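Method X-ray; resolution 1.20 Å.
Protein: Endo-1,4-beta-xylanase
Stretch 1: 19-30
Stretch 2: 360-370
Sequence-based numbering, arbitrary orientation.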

# COMPACT_ATOMS: atom_id res chain seq x y z
N ASN A 19 6.78 -16.41 -8.70
CA ASN A 19 5.84 -16.99 -7.75
C ASN A 19 6.65 -17.39 -6.54
O ASN A 19 7.22 -18.49 -6.48
CB ASN A 19 5.11 -18.19 -8.38
CG ASN A 19 4.04 -18.78 -7.49
OD1 ASN A 19 4.07 -18.64 -6.27
ND2 ASN A 19 3.06 -19.46 -8.11
N LEU A 20 6.77 -16.48 -5.59
CA LEU A 20 7.62 -16.67 -4.42
C LEU A 20 7.19 -17.88 -3.62
O LEU A 20 8.04 -18.67 -3.17
CB LEU A 20 7.67 -15.42 -3.56
CG LEU A 20 8.49 -15.52 -2.31
CD1 LEU A 20 9.95 -15.78 -2.57
CD2 LEU A 20 8.39 -14.17 -1.52
N ALA A 21 5.90 -18.09 -3.44
CA ALA A 21 5.42 -19.23 -2.71
C ALA A 21 5.86 -20.54 -3.37
O ALA A 21 6.21 -21.50 -2.66
CB ALA A 21 3.92 -19.19 -2.56
N GLN A 22 5.85 -20.57 -4.69
CA GLN A 22 6.31 -21.77 -5.41
C GLN A 22 7.79 -21.96 -5.22
O GLN A 22 8.26 -23.10 -5.02
CB GLN A 22 5.96 -21.63 -6.88
CG GLN A 22 6.26 -22.83 -7.71
CD GLN A 22 5.75 -22.56 -9.15
OE1 GLN A 22 6.23 -21.68 -9.86
NE2 GLN A 22 4.70 -23.25 -9.51
N GLU A 23 8.58 -20.89 -5.31
CA GLU A 23 10.00 -20.98 -5.02
C GLU A 23 10.25 -21.58 -3.65
O GLU A 23 11.22 -22.36 -3.47
CB GLU A 23 10.67 -19.59 -5.10
CG GLU A 23 10.65 -18.96 -6.47
CD GLU A 23 11.31 -17.60 -6.55
OE1 GLU A 23 12.08 -17.26 -5.61
OE2 GLU A 23 11.06 -16.88 -7.56
N MET A 24 9.40 -21.27 -2.70
CA MET A 24 9.55 -21.69 -1.32
C MET A 24 8.94 -23.09 -1.11
O MET A 24 8.86 -23.53 0.00
CB MET A 24 8.88 -20.67 -0.38
CG MET A 24 9.57 -19.31 -0.43
SD MET A 24 11.35 -19.37 -0.08
CE MET A 24 11.37 -19.75 1.49
N GLY A 25 8.51 -23.73 -2.16
CA GLY A 25 8.05 -25.13 -2.08
C GLY A 25 6.66 -25.34 -1.60
O GLY A 25 6.27 -26.47 -1.22
N LYS A 26 5.83 -24.28 -1.63
CA LYS A 26 4.50 -24.40 -1.15
C LYS A 26 3.57 -25.00 -2.19
O LYS A 26 3.82 -24.92 -3.39
CB LYS A 26 3.95 -23.02 -0.69
CG LYS A 26 4.80 -22.42 0.36
CD LYS A 26 5.21 -23.35 1.51
CE LYS A 26 6.07 -22.65 2.55
NZ LYS A 26 6.61 -23.64 3.59
N THR A 27 2.49 -25.58 -1.73
CA THR A 27 1.51 -26.17 -2.62
C THR A 27 0.13 -25.52 -2.40
O THR A 27 -0.08 -24.81 -1.40
CB THR A 27 1.39 -27.75 -2.34
OG1 THR A 27 1.04 -27.91 -0.96
CG2 THR A 27 2.68 -28.35 -2.40
N ASN A 28 -0.78 -25.79 -3.30
CA ASN A 28 -2.14 -25.23 -3.22
C ASN A 28 -2.11 -23.71 -3.09
O ASN A 28 -2.93 -23.12 -2.33
CB ASN A 28 -2.94 -25.73 -1.98
N ILE A 29 -1.17 -23.10 -3.81
CA ILE A 29 -0.97 -21.68 -3.67
C ILE A 29 -2.17 -20.87 -4.15
O ILE A 29 -2.67 -19.97 -3.46
CB ILE A 29 0.28 -21.28 -4.46
CG1 ILE A 29 1.54 -21.96 -3.87
CG2 ILE A 29 0.42 -19.78 -4.51
CD1 ILE A 29 2.71 -21.99 -4.77
N GLN A 30 -2.63 -21.17 -5.34
CA GLN A 30 -3.73 -20.40 -5.89
C GLN A 30 -5.01 -20.58 -5.07
O GLN A 30 -5.79 -19.64 -4.89
CB GLN A 30 -3.92 -20.67 -7.39
CG GLN A 30 -2.71 -20.45 -8.23
CD GLN A 30 -2.13 -19.00 -8.14
OE1 GLN A 30 -0.75 -18.74 -8.06
NE2 GLN A 30 -3.06 -18.07 -8.20
N GLN A 360 17.06 -15.89 5.61
CA GLN A 360 16.09 -14.84 5.95
C GLN A 360 14.78 -15.16 5.21
O GLN A 360 13.70 -15.02 5.76
CB GLN A 360 16.55 -13.37 5.53
CG GLN A 360 17.24 -12.33 6.46
CD GLN A 360 17.72 -11.04 5.70
OE1 GLN A 360 18.33 -10.15 6.26
NE2 GLN A 360 17.49 -10.98 4.40
N ALA A 361 14.88 -15.48 3.93
CA ALA A 361 13.67 -15.76 3.19
C ALA A 361 12.91 -16.89 3.77
O ALA A 361 11.68 -16.80 3.95
CB ALA A 361 13.97 -16.03 1.74
N ASN A 362 13.62 -17.98 4.11
CA ASN A 362 12.91 -19.09 4.70
C ASN A 362 12.16 -18.68 5.92
O ASN A 362 11.01 -19.09 6.09
CB ASN A 362 13.88 -20.27 4.99
N GLU A 363 12.79 -17.96 6.81
CA GLU A 363 12.17 -17.60 8.05
C GLU A 363 11.01 -16.62 7.86
O GLU A 363 9.91 -16.88 8.36
CB GLU A 363 13.16 -16.92 8.96
N PHE A 364 11.24 -15.50 7.17
CA PHE A 364 10.19 -14.49 7.01
C PHE A 364 9.05 -15.07 6.16
O PHE A 364 7.89 -14.82 6.44
CB PHE A 364 10.70 -13.20 6.46
CG PHE A 364 11.45 -12.34 7.47
CD1 PHE A 364 10.73 -11.45 8.25
CD2 PHE A 364 12.80 -12.46 7.66
CE1 PHE A 364 11.38 -10.69 9.21
CE2 PHE A 364 13.46 -11.71 8.64
CZ PHE A 364 12.71 -10.84 9.42
N PHE A 365 9.36 -15.85 5.14
CA PHE A 365 8.29 -16.35 4.33
C PHE A 365 7.42 -17.34 5.10
O PHE A 365 6.18 -17.29 5.06
CB PHE A 365 8.77 -17.01 3.04
CG PHE A 365 7.62 -17.33 2.15
CD1 PHE A 365 7.07 -16.35 1.35
CD2 PHE A 365 7.00 -18.57 2.17
CE1 PHE A 365 5.94 -16.61 0.60
CE2 PHE A 365 5.86 -18.81 1.39
CZ PHE A 365 5.36 -17.82 0.63
N ASN A 366 8.07 -18.27 5.82
CA ASN A 366 7.30 -19.25 6.57
C ASN A 366 6.50 -18.66 7.70
O ASN A 366 5.39 -19.11 8.00
CB ASN A 366 8.20 -20.43 6.97
CG ASN A 366 8.46 -21.30 5.72
OD1 ASN A 366 7.53 -21.79 5.18
ND2 ASN A 366 9.65 -21.35 5.24
N GLU A 367 7.00 -17.60 8.33
CA GLU A 367 6.24 -16.91 9.36
C GLU A 367 4.97 -16.31 8.78
O GLU A 367 3.97 -16.18 9.51
CB GLU A 367 7.05 -15.85 10.06
CG GLU A 367 8.09 -16.49 10.94
CD GLU A 367 8.91 -15.53 11.72
OE1 GLU A 367 8.44 -14.36 11.83
OE2 GLU A 367 10.00 -15.99 12.28
N PHE A 368 5.00 -15.88 7.54
CA PHE A 368 3.79 -15.38 6.86
C PHE A 368 2.86 -16.51 6.41
O PHE A 368 1.67 -16.48 6.63
CB PHE A 368 4.19 -14.51 5.67
CG PHE A 368 3.07 -14.20 4.72
CD1 PHE A 368 2.03 -13.34 5.05
CD2 PHE A 368 3.02 -14.79 3.50
CE1 PHE A 368 0.99 -13.06 4.24
CE2 PHE A 368 1.95 -14.52 2.64
CZ PHE A 368 0.95 -13.66 3.01
N TRP A 369 3.43 -17.51 5.76
CA TRP A 369 2.64 -18.55 5.14
C TRP A 369 1.95 -19.45 6.18
O TRP A 369 0.90 -20.04 5.87
CB TRP A 369 3.52 -19.40 4.22
CG TRP A 369 2.77 -20.24 3.21
CD1 TRP A 369 2.56 -21.57 3.25
CD2 TRP A 369 2.11 -19.76 2.06
NE1 TRP A 369 1.82 -21.95 2.16
CE2 TRP A 369 1.52 -20.86 1.43
CE3 TRP A 369 1.92 -18.48 1.51
CZ2 TRP A 369 0.86 -20.76 0.25
CZ3 TRP A 369 1.26 -18.37 0.34
CH2 TRP A 369 0.68 -19.51 -0.29
N SER A 370 2.49 -19.52 7.38
CA SER A 370 1.87 -20.32 8.42
C SER A 370 0.74 -19.63 9.11
O SER A 370 0.00 -20.26 9.87
CB SER A 370 2.93 -20.72 9.44
OG SER A 370 3.33 -19.59 10.19
O HOH W 1 9.77 -22.92 2.68

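Residues 360 to 369 belong to a helix, and every fourth residue or so brings a side chain round to the same flank. Here that flank meets a short helix, residues 20 to 23, the loop that follows it and the start of the helix after that loop, far away in sequence but packed closely enough to bury 454 Å² in total.

The first residue to take part is Ala361, whose CB points toward the other stretch. Its side chain is small, and the methyl end of Met24 comes close to the backbone here, with Met24 CE 3.9 Å from Ala361 O. The same methyl lies 3.6 Å from Asn362 CA. Asn362 is modelled only as far as CB, so no contact of its amide can be described, but its backbone carbonyl oxygen accepts from the side chain of Asn366, one turn on, as well as from the Asn366 backbone nitrogen. Met24 suits this place because its unbranched chain, m at all three chi angles, offers an apolar methyl tip to the helix surface.

Phe365 is the first large aromatic of the contact. Its CB points toward stretch 1, and the t rotamer lays the ring among four residues there. Met24 CG sits over one face, 3.7 Å from Phe365 CD2 and 4.0 Å from the ring centroid, a CH-pi contact, while the sulfur lies farther off and oblique. Lys26 CG reaches the edge of the ring, 3.9 Å from Phe365 CE2. Leu20 and Ala21 complete the apolar surroundings: Leu20 CD2 is 3.8 Å from Phe365 CD1, and Ala21 CA is 3.6 Å from Phe365 CZ. So close an approach to a backbone carbon is compatible with alanine's short side chain, whose CB is itself only 3.8 Å from Phe365 CZ.

Asn366 brings polarity to the border of this apolar patch. Its CB points sideways, but the amide at its end comes nearer, and the two ends of that amide do different work. Asn366 OD1 accepts a short hydrogen bond of 2.6 Å from Lys26 NZ; Asn366 ND2 donates to Asn362 O at 2.8 Å and to a water at 3.0 Å. That water in turn donates to Met24 O at 2.9 Å, linking the helix to the loop backbone, and accepts a weak bond from Lys26 NZ. An asparagine suits the place because one short side chain supplies both acceptor and donor.

Trp369, one turn beyond Phe365, also directs its CB toward stretch 1. Lys26 CG lies over the face of its five-membered ring, 3.7 Å from the centroid, and Ala21 CB over the six-membered ring at 4.3 Å; both are CH-pi contacts. Ile29 CG2 adds an apolar contact 4.2 Å from Trp369 CH2. Lysine suits position 26: its methylene chain packs against the aromatic rings, and its extended outer part carries the ammonium group on to Asn366.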